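Local coordinates for alpha-/beta-galactoside alpha-2,3-sialyltransferase (Photobacterium phosphoreum, PDB 2ZWI), which probably transfers sialic acid from a CMP-activated donor to the 3-hydroxyl of alpha- or beta-linked galactosides, and binds CMP and a zinc ion, at residues A[14-17]-A[18-22]; A[60-63]-A[64-68]; A[126-129]-A[130-134]; A[222-225]-A[226-230]. All coordinates share one frame; numbering follows the deposited sequence.

Interaction 1: A[14-17]-A[18-22]; sequences LPTI and QQMTQ
The carboxamide of Gln19 reaches back beside Pro15, its NE2 4.0 Å from Pro15 CB, with the aliphatic part of the chain drawn over the preceding turn: CG lies 3.0 Å from Pro15 O. Both ends of this amide are bound outside the turn, OE1 by Trp36 NE1 and NE2 to Val9 O, which fixes its rotation. A second flat group, the Ile17 peptide, is gripped from opposite faces of its plane. Thr21 N donates to Ile17 O at 3.1 Å from one face, and Thr21 OG1 reaches the same oxygen at 2.7 Å from the other, because the hydroxyl stands beside its own backbone N (chi1 -53°). This short bond gives the buried hydroxyl of Thr21 an acceptor within the helix. Further round, the Met20 chain runs extended across Thr16, and its CE meets Thr16 CG2 at 3.5 Å, a tight methyl-methyl contact; Thr16 OG1 is bound to Asp10. Leu14 and Gln18 lie alongside each other, CD1 to CG at 4.1 Å, and the Leu14 side chain approaches the bound CMP, nearest atoms about 5 Å apart. All this belongs to the first turns of helix 14-26, the crossover of a beta-alpha-beta unit between strands 3-10 and 31-36. Helices 208-218 and 305-310 pack against it, and strand 104-110 supplies Tyr110.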
loop_
_atom_site.group_PDB
_atom_site.type_symbol
_atom_site.label_atom_id
_atom_site.label_comp_id
_atom_site.label_asym_id
_atom_site.label_seq_id
_atom_site.Cartn_x
_atom_site.Cartn_y
_atom_site.Cartn_z
ATOM N N LEU A 14 -0.193 -3.845 -1.163
ATOM C CA LEU A 14 0.415 -2.660 -1.775
ATOM C C LEU A 14 1.937 -2.790 -1.846
ATOM O O LEU A 14 2.500 -2.639 -2.930
ATOM C CB LEU A 14 -0.018 -1.357 -1.084
ATOM C CG LEU A 14 0.826 -0.082 -1.307
ATOM C CD1 LEU A 14 0.785 0.410 -2.739
ATOM C CD2 LEU A 14 0.371 1.017 -0.351
ATOM N N PRO A 15 2.611 -3.077 -0.707
ATOM C CA PRO A 15 4.065 -3.299 -0.810
ATOM C C PRO A 15 4.456 -4.426 -1.773
ATOM O O PRO A 15 5.468 -4.318 -2.444
ATOM C CB PRO A 15 4.482 -3.629 0.631
ATOM C CG PRO A 15 3.436 -2.949 1.484
ATOM C CD PRO A 15 2.153 -3.153 0.697
ATOM N N THR A 16 3.655 -5.489 -1.845
ATOM C CA THR A 16 3.952 -6.593 -2.735
ATOM C C THR A 16 3.931 -6.109 -4.179
ATOM O O THR A 16 4.871 -6.362 -4.923
ATOM C CB THR A 16 2.968 -7.770 -2.550
ATOM O OG1 THR A 16 3.133 -8.335 -1.242
ATOM C CG2 THR A 16 3.201 -8.836 -3.598
ATOM N N ILE A 17 2.866 -5.400 -4.554
ATOM C CA ILE A 17 2.680 -4.927 -5.932
ATOM C C ILE A 17 3.802 -3.961 -6.345
ATOM O O ILE A 17 4.345 -4.061 -7.451
ATOM C CB ILE A 17 1.268 -4.268 -6.125
ATOM C CG1 ILE A 17 0.129 -5.269 -5.835
ATOM C CG2 ILE A 17 1.130 -3.618 -7.500
ATOM C CD1 ILE A 17 -0.002 -6.431 -6.813
ATOM N N GLN A 18 4.144 -3.034 -5.451
ATOM C CA GLN A 18 5.285 -2.134 -5.650
ATOM C C GLN A 18 6.627 -2.891 -5.691
ATOM O O GLN A 18 7.508 -2.582 -6.499
ATOM C CB GLN A 18 5.300 -1.036 -4.584
ATOM C CG GLN A 18 4.284 0.094 -4.845
ATOM C CD GLN A 18 4.759 1.079 -5.904
ATOM O OE1 GLN A 18 3.959 1.750 -6.555
ATOM N NE2 GLN A 18 6.063 1.180 -6.070
ATOM N N GLN A 19 6.778 -3.896 -4.836
ATOM C CA GLN A 19 8.000 -4.701 -4.858
ATOM C C GLN A 19 8.132 -5.490 -6.155
ATOM O O GLN A 19 9.200 -5.485 -6.763
ATOM C CB GLN A 19 8.097 -5.619 -3.638
ATOM C CG GLN A 19 8.404 -4.906 -2.318
ATOM C CD GLN A 19 8.231 -5.833 -1.128
ATOM O OE1 GLN A 19 8.265 -7.054 -1.277
ATOM N NE2 GLN A 19 8.049 -5.264 0.055
ATOM N N MET A 20 7.050 -6.139 -6.595
ATOM C CA MET A 20 7.045 -6.846 -7.891
ATOM C C MET A 20 7.485 -5.899 -9.008
ATOM O O MET A 20 8.337 -6.223 -9.828
ATOM C CB MET A 20 5.648 -7.396 -8.216
ATOM C CG MET A 20 5.169 -8.548 -7.346
ATOM S SD MET A 20 3.409 -8.861 -7.589
ATOM C CE MET A 20 3.208 -10.388 -6.684
ATOM N N THR A 21 6.907 -4.706 -9.015
ATOM C CA THR A 21 7.190 -3.730 -10.060
ATOM C C THR A 21 8.664 -3.274 -10.080
ATOM O O THR A 21 9.246 -3.134 -11.147
ATOM C CB THR A 21 6.222 -2.537 -9.959
ATOM O OG1 THR A 21 4.871 -3.028 -9.935
ATOM C CG2 THR A 21 6.379 -1.620 -11.142
ATOM N N GLN A 22 9.256 -3.055 -8.904
ATOM C CA GLN A 22 10.680 -2.701 -8.804
ATOM C C GLN A 22 11.607 -3.819 -9.293
ATOM O O GLN A 22 12.599 -3.557 -9.992
ATOM C CB GLN A 22 11.037 -2.318 -7.360
ATOM C CG GLN A 22 10.201 -1.166 -6.783
ATOM C CD GLN A 22 10.704 0.209 -7.194
ATOM O OE1 GLN A 22 10.688 0.571 -8.372
ATOM N NE2 GLN A 22 11.142 0.991 -6.210
#

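Interaction 2: A[60-63]-A[64-68]; sequences ELIK and SLDSM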
loop_
_atom_site.group_PDB
_atom_site.type_symbol
_atom_site.label_atom_id
_atom_site.label_comp_id
_atom_site.label_asym_id
_atom_site.label_seq_id
_atom_site.Cartn_x
_atom_site.Cartn_y
_atom_site.Cartn_z
ATOM N N GLU A 60 11.188 -19.720 7.590
ATOM C CA GLU A 60 11.841 -20.489 6.515
ATOM C C GLU A 60 12.789 -19.624 5.690
ATOM O O GLU A 60 13.882 -20.058 5.346
ATOM C CB GLU A 60 10.841 -21.182 5.581
ATOM C CG GLU A 60 10.112 -22.412 6.169
ATOM C CD GLU A 60 11.032 -23.436 6.840
ATOM O OE1 GLU A 60 10.681 -23.882 7.957
ATOM O OE2 GLU A 60 12.092 -23.803 6.272
ATOM N N LEU A 61 12.365 -18.404 5.378
ATOM C CA LEU A 61 13.195 -17.476 4.604
ATOM C C LEU A 61 14.486 -17.163 5.350
ATOM O O LEU A 61 15.580 -17.180 4.769
ATOM C CB LEU A 61 12.419 -16.195 4.250
ATOM C CG LEU A 61 13.153 -15.131 3.413
ATOM C CD1 LEU A 61 12.170 -14.315 2.571
ATOM C CD2 LEU A 61 14.001 -14.212 4.301
ATOM N N ILE A 62 14.352 -16.892 6.643
ATOM C CA ILE A 62 15.483 -16.569 7.502
ATOM C C ILE A 62 16.509 -17.718 7.561
ATOM O O ILE A 62 17.716 -17.477 7.511
ATOM C CB ILE A 62 14.993 -16.151 8.906
ATOM C CG1 ILE A 62 14.486 -14.699 8.874
ATOM C CG2 ILE A 62 16.093 -16.325 9.949
ATOM C CD1 ILE A 62 13.550 -14.326 9.998
ATOM N N LYS A 63 16.019 -18.952 7.642
ATOM C CA LYS A 63 16.861 -20.152 7.623
ATOM C C LYS A 63 17.750 -20.233 6.364
ATOM O O LYS A 63 18.945 -20.510 6.463
ATOM C CB LYS A 63 15.980 -21.401 7.747
ATOM C CG LYS A 63 16.736 -22.722 7.796
ATOM C CD LYS A 63 16.961 -23.217 9.220
ATOM C CE LYS A 63 17.826 -24.481 9.237
ATOM N NZ LYS A 63 17.246 -25.616 8.427
ATOM N N SER A 64 17.160 -19.984 5.197
ATOM C CA SER A 64 17.895 -19.976 3.932
ATOM C C SER A 64 18.820 -18.768 3.808
ATOM O O SER A 64 19.914 -18.883 3.256
ATOM C CB SER A 64 16.941 -19.991 2.748
ATOM O OG SER A 64 16.319 -21.254 2.607
ATOM N N LEU A 65 18.364 -17.614 4.300
ATOM C CA LEU A 65 19.189 -16.407 4.331
ATOM C C LEU A 65 20.473 -16.678 5.114
ATOM O O LEU A 65 21.569 -16.452 4.618
ATOM C CB LEU A 65 18.425 -15.251 4.993
ATOM C CG LEU A 65 18.645 -13.809 4.529
ATOM C CD1 LEU A 65 18.361 -12.818 5.662
ATOM C CD2 LEU A 65 20.011 -13.558 3.902
ATOM N N ASP A 66 20.309 -17.173 6.338
ATOM C CA ASP A 66 21.418 -17.454 7.234
ATOM C C ASP A 66 22.439 -18.443 6.663
ATOM O O ASP A 66 23.639 -18.242 6.815
ATOM C CB ASP A 66 20.892 -17.973 8.571
ATOM C CG ASP A 66 20.170 -16.911 9.374
ATOM O OD1 ASP A 66 20.201 -15.705 9.010
ATOM O OD2 ASP A 66 19.555 -17.298 10.387
ATOM N N SER A 67 21.975 -19.512 6.018
ATOM C CA SER A 67 22.926 -20.470 5.442
ATOM C C SER A 67 23.726 -19.830 4.299
ATOM O O SER A 67 24.929 -20.073 4.167
ATOM C CB SER A 67 22.255 -21.789 5.030
ATOM O OG SER A 67 21.307 -21.596 4.001
ATOM N N MET A 68 23.075 -18.989 3.500
ATOM C CA MET A 68 23.777 -18.237 2.446
ATOM C C MET A 68 24.867 -17.330 3.021
ATOM O O MET A 68 25.996 -17.300 2.506
ATOM C CB MET A 68 22.802 -17.416 1.608
ATOM C CG MET A 68 21.832 -18.268 0.816
ATOM S SD MET A 68 20.781 -17.348 -0.321
ATOM C CE MET A 68 21.954 -17.072 -1.646
#
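Ile62 and Asp66, one turn apart, point the same way from the helix, and the carboxylate of Asp66 folds back over the carbonyl of Ile62. Its OD1 and OD2 both stand 3.4 Å from Ile62 O, but these are acceptors and make no bond with it. The carboxylate comes so near because CG lies beside the backbone N (chi1 -69°), which also lays OD2 against Ile62 CG2, 3.6 Å away. What satisfies Ile62 O is the amide of Asp66, a nearly straight bond of 2.9 Å (169° at the hydrogen). The same ladder continues on both sides: Leu65 N donates to Leu61 O at 2.9 Å, while Ser64 N to Glu60 O (3.3 Å) and Ser67 N to Lys63 O (3.2 Å) are longer. Further along, Ser64 O takes the amide of Met68. Ser67 OG also comes within 3.1 Å of Ser64 O, although its proton has another acceptor in reach and the bond is not settled. The residues just before and just after the helix also take part, Glu60 N being bound by Asn57 OD1 and Met68 O by Thr71 OG1. The turn is two-sided, with Glu60, Lys63 and Ser67 exposed, whereas Leu61 and Leu65 are buried. Far from the annotated sites, helix 58-70 packs by these leucines on strands 3-10 and 31-36 of the seven-stranded parallel sheet, and Leu65, Ile62 and Asp66 meet helix 86-98 alongside.

Interaction 3: A[126-129]-A[130-134]; sequences LPES and EQEYK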
loop_
_atom_site.group_PDB
_atom_site.type_symbol
_atom_site.label_atom_id
_atom_site.label_comp_id
_atom_site.label_asym_id
_atom_site.label_seq_id
_atom_site.Cartn_x
_atom_site.Cartn_y
_atom_site.Cartn_z
ATOM N N LEU A 126 0.316 15.794 18.281
ATOM C CA LEU A 126 1.151 15.885 19.482
ATOM C C LEU A 126 1.865 17.228 19.529
ATOM O O LEU A 126 2.230 17.765 18.488
ATOM C CB LEU A 126 2.181 14.752 19.511
ATOM C CG LEU A 126 1.812 13.384 20.088
ATOM C CD1 LEU A 126 0.808 12.635 19.240
ATOM C CD2 LEU A 126 3.066 12.567 20.230
ATOM N N PRO A 127 2.062 17.795 20.740
ATOM C CA PRO A 127 2.854 19.022 20.716
ATOM C C PRO A 127 4.272 18.735 20.206
ATOM O O PRO A 127 4.768 17.613 20.344
ATOM C CB PRO A 127 2.855 19.491 22.181
ATOM C CG PRO A 127 2.468 18.299 22.982
ATOM C CD PRO A 127 1.618 17.432 22.100
ATOM N N GLU A 128 4.898 19.738 19.601
ATOM C CA GLU A 128 6.200 19.578 18.956
ATOM C C GLU A 128 7.259 18.950 19.872
ATOM O O GLU A 128 7.987 18.049 19.462
ATOM C CB GLU A 128 6.674 20.919 18.383
ATOM C CG GLU A 128 8.081 20.903 17.796
ATOM C CD GLU A 128 8.406 22.177 17.047
ATOM O OE1 GLU A 128 9.120 23.025 17.609
ATOM O OE2 GLU A 128 7.935 22.340 15.900
ATOM N N SER A 129 7.319 19.408 21.120
ATOM C CA SER A 129 8.276 18.863 22.074
ATOM C C SER A 129 8.038 17.366 22.345
ATOM O O SER A 129 8.989 16.631 22.590
ATOM C CB SER A 129 8.217 19.642 23.380
ATOM O OG SER A 129 6.981 19.385 24.016
ATOM N N GLU A 130 6.777 16.932 22.326
ATOM C CA GLU A 130 6.454 15.521 22.549
ATOM C C GLU A 130 6.825 14.667 21.338
ATOM O O GLU A 130 7.323 13.546 21.494
ATOM C CB GLU A 130 4.977 15.328 22.929
ATOM C CG GLU A 130 4.649 13.891 23.354
ATOM C CD GLU A 130 3.243 13.712 23.924
ATOM O OE1 GLU A 130 2.965 12.618 24.481
ATOM O OE2 GLU A 130 2.417 14.651 23.823
ATOM N N GLN A 131 6.585 15.203 20.140
ATOM C CA GLN A 131 7.078 14.599 18.896
ATOM C C GLN A 131 8.592 14.378 18.935
ATOM O O GLN A 131 9.074 13.261 18.684
ATOM C CB GLN A 131 6.739 15.487 17.701
ATOM C CG GLN A 131 5.262 15.546 17.359
ATOM C CD GLN A 131 5.011 16.292 16.065
ATOM O OE1 GLN A 131 5.808 16.221 15.139
ATOM N NE2 GLN A 131 3.889 16.997 15.992
ATOM N N GLU A 132 9.337 15.444 19.243
ATOM C CA GLU A 132 10.796 15.357 19.326
ATOM C C GLU A 132 11.245 14.339 20.368
ATOM O O GLU A 132 12.229 13.628 20.160
ATOM C CB GLU A 132 11.399 16.703 19.679
ATOM C CG GLU A 132 11.303 17.731 18.576
ATOM C CD GLU A 132 11.864 19.052 19.013
ATOM O OE1 GLU A 132 12.616 19.080 20.023
ATOM O OE2 GLU A 132 11.559 20.067 18.367
ATOM N N TYR A 133 10.527 14.285 21.490
ATOM C CA TYR A 133 10.860 13.334 22.551
ATOM C C TYR A 133 10.675 11.886 22.096
ATOM O O TYR A 133 11.581 11.066 22.259
ATOM C CB TYR A 133 10.063 13.609 23.831
ATOM C CG TYR A 133 10.384 12.627 24.941
ATOM C CD1 TYR A 133 11.659 12.588 25.510
ATOM C CD2 TYR A 133 9.425 11.718 25.405
ATOM C CE1 TYR A 133 11.978 11.688 26.524
ATOM C CE2 TYR A 133 9.736 10.803 26.434
ATOM C CZ TYR A 133 11.018 10.804 26.979
ATOM O OH TYR A 133 11.357 9.923 27.979
ATOM N N LYS A 134 9.515 11.582 21.516
ATOM C CA LYS A 134 9.244 10.241 20.993
ATOM C C LYS A 134 10.293 9.825 19.949
ATOM O O LYS A 134 10.769 8.683 19.954
ATOM C CB LYS A 134 7.832 10.170 20.405
ATOM C CG LYS A 134 6.719 10.236 21.451
ATOM C CD LYS A 134 5.361 9.956 20.802
ATOM C CE LYS A 134 4.258 9.680 21.839
ATOM N NZ LYS A 134 4.571 8.505 22.701
#
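Gln131 sends its side-chain amide back to the residue ahead of the N-cap Pro127: NE2 donates to Leu126 O at 3.1 Å, with the carbonyl oxygen close to the amide plane of Gln131. The same NE2 is also bound to Pro183 O, so two carbonyls hold the amide. Of the backbone bonds, Gln131 N to Pro127 O (3.0 Å) closes the first turn, and Glu130 N adds a weak bond to the same oxygen. Glu132 N and Tyr133 N continue the ladder to Glu128 O and Ser129 O.

Apolar contact centres on Leu126, which crosses Glu130 and Lys134 at about a right angle. In the conformer given, Leu126 CD2 lies 3.5 Å from Lys134 CE and 3.7 Å from Glu130 CG. Because CG of Glu130 stands anti to N (chi1 -172°), its extended chain passes the Pro127 ring, carboxylate OE2 beside CD.

Like charges meet between Glu128 and Glu132, OE1 to OE2 at 3.9 Å, their carboxylate planes 20° apart. A long, weak ion pair of Glu132 with Arg189 may ease the repulsion. This start of helix 128-147 lies at the surface, where Glu128, Gln131 and Glu132 rest on Ser186 of helix 185-191.

Interaction 4: A[222-225]-A[226-230]; sequences PEKI and KEQYK
Lys226 comes first, donating its amide to Pro222 O at 2.9 Å. Its extended chain then runs back over that carbonyl, with CG 3.1 Å from the oxygen and CE near the proline ring, and NZ ends in a hydrogen bond to Thr311 O. Glu227 comes next, paired with Glu223: bent at chi2, Glu223 curls back so that its OE2 lies only 2.8 Å from Glu227 OE1, the two carboxylate planes being 71° apart. Such nearness of two acceptors would probably favour a proton on one of the pair; the Lys230 ammonium, 5.7 Å from Glu223 OE2 at NZ, may temper the charge. Gln228 crosses Ile225 at about a right angle, its OE1 3.7 Å from Ile225 CG1, while NE2 lies 3.7 Å from CE of the outstretched Lys224. Tyr229 carries the main apolar contact. Ile225 CD1 sits over one face of its ring in a CH-pi contact, 3.5 Å from the centroid and 20° off the normal, and the ring's OH is bound to Ala313 O. The Tyr229 and Phe277 rings meet with their planes at about 60°, joining this face of the helix to strand 275-279. Helix 223-230 leads into strand 236-240, an inner strand of the six-stranded parallel sheet, consistent with the second Rossmann-like domain of a GT-B glycosyltransferase; zinc is bound nearby by Ser232, His234 and Asp275, and CMP by residues that include Phe305, whose side chain is about 6 Å from that of Tyr229.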
loop_
_atom_site.group_PDB
_atom_site.type_symbol
_atom_site.label_atom_id
_atom_site.label_comp_id
_atom_site.label_asym_id
_atom_site.label_seq_id
_atom_site.Cartn_x
_atom_site.Cartn_y
_atom_site.Cartn_z
ATOM N N PRO A 222 -5.179 -6.827 -17.607
ATOM C CA PRO A 222 -6.207 -5.787 -17.683
ATOM C C PRO A 222 -7.073 -5.804 -18.938
ATOM O O PRO A 222 -7.895 -4.907 -19.096
ATOM C CB PRO A 222 -5.383 -4.495 -17.673
ATOM C CG PRO A 222 -4.128 -4.875 -18.350
ATOM C CD PRO A 222 -3.841 -6.269 -17.873
ATOM N N GLU A 223 -6.885 -6.787 -19.818
ATOM C CA GLU A 223 -7.580 -6.794 -21.109
ATOM C C GLU A 223 -9.110 -6.783 -20.980
ATOM O O GLU A 223 -9.758 -5.971 -21.626
ATOM C CB GLU A 223 -7.104 -7.947 -22.005
ATOM C CG GLU A 223 -7.669 -7.913 -23.436
ATOM C CD GLU A 223 -7.401 -6.594 -24.175
ATOM O OE1 GLU A 223 -6.369 -5.920 -23.891
ATOM O OE2 GLU A 223 -8.232 -6.230 -25.052
ATOM N N LYS A 224 -9.669 -7.665 -20.147
ATOM C CA LYS A 224 -11.130 -7.738 -19.956
ATOM C C LYS A 224 -11.698 -6.409 -19.471
ATOM O O LYS A 224 -12.671 -5.905 -20.022
ATOM C CB LYS A 224 -11.506 -8.869 -18.991
ATOM C CG LYS A 224 -12.997 -8.965 -18.628
ATOM C CD LYS A 224 -13.265 -10.205 -17.796
ATOM C CE LYS A 224 -14.728 -10.326 -17.385
ATOM N NZ LYS A 224 -15.097 -11.740 -17.056
ATOM N N ILE A 225 -11.083 -5.841 -18.437
ATOM C CA ILE A 225 -11.555 -4.576 -17.869
ATOM C C ILE A 225 -11.437 -3.409 -18.864
ATOM O O ILE A 225 -12.342 -2.576 -18.962
ATOM C CB ILE A 225 -10.842 -4.271 -16.521
ATOM C CG1 ILE A 225 -11.782 -3.595 -15.514
ATOM C CG2 ILE A 225 -9.522 -3.535 -16.716
ATOM C CD1 ILE A 225 -12.602 -2.431 -16.026
ATOM N N LYS A 226 -10.338 -3.366 -19.616
ATOM C CA LYS A 226 -10.155 -2.333 -20.619
ATOM C C LYS A 226 -11.214 -2.435 -21.733
ATOM O O LYS A 226 -11.645 -1.416 -22.259
ATOM C CB LYS A 226 -8.722 -2.354 -21.179
ATOM C CG LYS A 226 -7.676 -1.951 -20.139
ATOM C CD LYS A 226 -6.282 -1.766 -20.728
ATOM C CE LYS A 226 -5.417 -0.972 -19.742
ATOM N NZ LYS A 226 -4.009 -0.669 -20.197
ATOM N N GLU A 227 -11.632 -3.655 -22.072
ATOM C CA GLU A 227 -12.733 -3.862 -23.020
ATOM C C GLU A 227 -14.062 -3.395 -22.428
ATOM O O GLU A 227 -14.881 -2.792 -23.129
ATOM C CB GLU A 227 -12.834 -5.340 -23.428
ATOM C CG GLU A 227 -11.752 -5.770 -24.408
ATOM C CD GLU A 227 -11.665 -7.271 -24.596
ATOM O OE1 GLU A 227 -10.655 -7.721 -25.185
ATOM O OE2 GLU A 227 -12.585 -8.005 -24.167
ATOM N N GLN A 228 -14.266 -3.676 -21.141
ATOM C CA GLN A 228 -15.472 -3.232 -20.422
ATOM C C GLN A 228 -15.605 -1.706 -20.366
ATOM O O GLN A 228 -16.699 -1.164 -20.524
ATOM C CB GLN A 228 -15.498 -3.813 -19.010
ATOM C CG GLN A 228 -15.840 -5.296 -18.949
ATOM C CD GLN A 228 -15.589 -5.901 -17.571
ATOM O OE1 GLN A 228 -14.743 -5.417 -16.804
ATOM N NE2 GLN A 228 -16.316 -6.962 -17.253
ATOM N N TYR A 229 -14.486 -1.024 -20.133
ATOM C CA TYR A 229 -14.433 0.429 -20.164
ATOM C C TYR A 229 -14.938 1.013 -21.496
ATOM O O TYR A 229 -15.660 2.008 -21.504
ATOM C CB TYR A 229 -13.002 0.918 -19.916
ATOM C CG TYR A 229 -12.508 0.847 -18.474
ATOM C CD1 TYR A 229 -13.394 0.909 -17.396
ATOM C CD2 TYR A 229 -11.138 0.771 -18.195
ATOM C CE1 TYR A 229 -12.926 0.860 -16.067
ATOM C CE2 TYR A 229 -10.664 0.719 -16.866
ATOM C CZ TYR A 229 -11.561 0.765 -15.820
ATOM O OH TYR A 229 -11.105 0.722 -14.520
ATOM N N LYS A 230 -14.548 0.405 -22.617
ATOM C CA LYS A 230 -14.859 0.993 -23.919
ATOM C C LYS A 230 -16.129 0.446 -24.591
ATOM O O LYS A 230 -16.539 0.942 -25.644
ATOM C CB LYS A 230 -13.642 0.915 -24.847
ATOM C CG LYS A 230 -13.290 -0.476 -25.313
ATOM C CD LYS A 230 -12.128 -0.431 -26.295
ATOM C CE LYS A 230 -11.788 -1.817 -26.801
ATOM N NZ LYS A 230 -10.559 -1.779 -27.654
#

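Overall arrangement
All four are local contacts along one helix, two of them at its start, alike in backbone bonding but unlike in burial. Interaction 1 is wholly buried and closest to bound CMP; Thr16, Gln19 and Thr21 find protein partners there. Interactions 2 and 4 are partly buried, each laying one apolar face on a different parallel sheet, with leucines on the seven-stranded one and an isoleucine-tyrosine pair on the six-stranded one. Interaction 3 is a surface helix start, rich in glutamate, and shares crowded carboxylates with interaction 4. Interactions 1 and 2 serve the same strands, 3-10 and 31-36, with centres 22 Å apart. Interactions 3 and 4 stand on opposite sides of the chain's centre, about 49 Å apart between centres.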